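Local coordinates for Cas13d (uncultured Ruminococcus sp, PDB 6IV8), which probably acts as a CRISPR RNA-guided ribonuclease that cleaves single-stranded target RNA, as type VI effectors do, at residues S817-Y822 / L893-G898. The protein carries 2 engineered substitutions. Sequence-based numbering, arbitrary orientation.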
# COMPACT_ATOMS: atom_id res chain seq x y z
N SER A 817 -25.45 -47.24 -29.30
CA SER A 817 -24.26 -46.87 -30.10
C SER A 817 -23.61 -45.55 -29.65
O SER A 817 -22.41 -45.52 -29.55
CB SER A 817 -24.64 -46.86 -31.55
OG SER A 817 -23.64 -46.24 -32.33
N MSE A 818 -24.40 -44.50 -29.46
CA MSE A 818 -23.86 -43.24 -29.04
C MSE A 818 -23.24 -43.23 -27.66
O MSE A 818 -22.25 -42.59 -27.51
CB MSE A 818 -24.78 -42.07 -29.29
CG MSE A 818 -25.88 -41.92 -28.27
SE MSE A 818 -26.94 -40.32 -28.49
CE MSE A 818 -27.96 -41.13 -29.92
N THR A 819 -23.89 -43.88 -26.70
CA THR A 819 -23.38 -43.99 -25.31
C THR A 819 -22.06 -44.76 -25.29
O THR A 819 -21.19 -44.36 -24.57
CB THR A 819 -24.44 -44.45 -24.31
OG1 THR A 819 -25.05 -45.67 -24.72
CG2 THR A 819 -25.48 -43.39 -24.02
N ARG A 820 -21.95 -45.82 -26.09
CA ARG A 820 -20.70 -46.61 -26.18
C ARG A 820 -19.58 -45.74 -26.76
O ARG A 820 -18.48 -45.81 -26.27
CB ARG A 820 -20.88 -47.86 -27.02
CG ARG A 820 -19.64 -48.73 -27.07
CD ARG A 820 -19.94 -50.19 -27.28
NE ARG A 820 -20.61 -50.39 -28.55
CZ ARG A 820 -21.91 -50.55 -28.70
NH1 ARG A 820 -22.64 -51.10 -27.75
NH2 ARG A 820 -22.48 -50.16 -29.82
N LYS A 821 -19.89 -44.96 -27.78
CA LYS A 821 -18.91 -44.03 -28.38
C LYS A 821 -18.51 -42.98 -27.33
O LYS A 821 -17.37 -42.63 -27.29
CB LYS A 821 -19.50 -43.38 -29.63
CG LYS A 821 -18.49 -42.86 -30.64
CD LYS A 821 -19.13 -42.63 -32.00
CE LYS A 821 -18.35 -41.75 -32.95
NZ LYS A 821 -16.89 -41.99 -32.91
N TYR A 822 -19.47 -42.49 -26.55
CA TYR A 822 -19.21 -41.51 -25.48
C TYR A 822 -18.27 -42.14 -24.44
O TYR A 822 -17.31 -41.54 -24.10
CB TYR A 822 -20.51 -41.18 -24.77
CG TYR A 822 -20.55 -40.00 -23.84
CD1 TYR A 822 -19.85 -38.83 -24.11
CD2 TYR A 822 -21.34 -40.02 -22.71
CE1 TYR A 822 -19.92 -37.74 -23.28
CE2 TYR A 822 -21.44 -38.93 -21.87
CZ TYR A 822 -20.72 -37.78 -22.16
OH TYR A 822 -20.80 -36.71 -21.35
N LEU A 893 -26.47 -38.23 -23.76
CA LEU A 893 -25.17 -38.94 -23.63
C LEU A 893 -24.91 -39.36 -22.17
O LEU A 893 -24.41 -40.43 -21.98
CB LEU A 893 -24.06 -38.08 -24.23
CG LEU A 893 -24.13 -37.90 -25.75
CD1 LEU A 893 -23.17 -36.85 -26.23
CD2 LEU A 893 -23.91 -39.20 -26.48
N ASN A 894 -25.34 -38.53 -21.22
CA ASN A 894 -25.17 -38.72 -19.75
C ASN A 894 -26.27 -39.59 -19.16
O ASN A 894 -26.16 -39.96 -18.05
CB ASN A 894 -25.15 -37.41 -18.99
CG ASN A 894 -23.86 -36.64 -19.13
OD1 ASN A 894 -22.85 -37.18 -19.51
ND2 ASN A 894 -23.91 -35.38 -18.78
N SER A 895 -27.21 -40.04 -19.98
CA SER A 895 -28.38 -40.83 -19.53
C SER A 895 -27.95 -42.12 -18.82
O SER A 895 -28.60 -42.48 -17.90
CB SER A 895 -29.38 -41.07 -20.62
OG SER A 895 -28.95 -42.04 -21.52
N PRO A 896 -26.82 -42.76 -19.15
CA PRO A 896 -26.34 -43.93 -18.42
C PRO A 896 -26.02 -43.63 -16.95
O PRO A 896 -26.01 -44.52 -16.20
CB PRO A 896 -25.08 -44.35 -19.17
CG PRO A 896 -25.26 -43.76 -20.53
CD PRO A 896 -25.96 -42.45 -20.26
N PHE A 897 -25.78 -42.37 -16.60
CA PHE A 897 -25.43 -41.93 -15.22
C PHE A 897 -26.66 -41.43 -14.46
O PHE A 897 -26.52 -41.00 -13.34
CB PHE A 897 -24.39 -40.82 -15.27
CG PHE A 897 -23.25 -41.03 -16.22
CD1 PHE A 897 -22.56 -42.23 -16.26
CD2 PHE A 897 -22.84 -40.02 -17.06
CE1 PHE A 897 -21.51 -42.42 -17.13
CE2 PHE A 897 -21.79 -40.21 -17.93
CZ PHE A 897 -21.14 -41.41 -17.98
N GLY A 898 -27.83 -41.53 -15.07
CA GLY A 898 -29.12 -41.04 -14.55
C GLY A 898 -29.49 -41.64 -13.22
O GLY A 898 -30.04 -40.94 -12.42
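L893 CB sits over one face of the Y822 ring, 3.7 Å from its centroid and displaced toward the rim, a CH-pi contact. With CG anti to the backbone N (chi1 -167°), the tyrosine reaches from helix 816-827 across the last turn of helix 887-894. Its rim also touches main chain, Y822 CD2 coming within 3.2 Å of L893 O. At the far end Y822 OH donates a hydrogen bond to N894 OD1 (2.8 Å). The hydroxyl approaches OD1 at a C=O...O angle of 138°, tilted 29° out of the carbonyl plane, while OD1 itself lies at the edge of the phenol ring. Ring and amide planes are thus clearly turned against each other, neither coplanar nor perpendicular.

L893 CD2 also rests against M818, 3.8 Å from SE, the two side chains meeting almost at right angles. On the next residue of the helix, T819 CG2 meets P896 CG at 3.5 Å. The threonine methyl lies anti to the carbonyl carbon and faces the proline, while OG1 bonds back to D815 O in the preceding turn. F897 adds a looser touch, its CE2 lying 4.2 Å from Y822 CE2.

Further out, N894 ND2 bonds to S908 OG, which probably helps fix the amide's rotation, with OD1 toward the tyrosine. Y745 of the long helix 712-760 packs on both Y822 and N894, and H853, M856 and I860 of helix 848-861 also line the tyrosine. The contact joins the end of helix 887-894 and the residues that follow to helix 816-827, with helices 712-760 and 848-861 packed around the tyrosine; one buried phenol-amide bond satisfies polar groups in otherwise largely apolar packing.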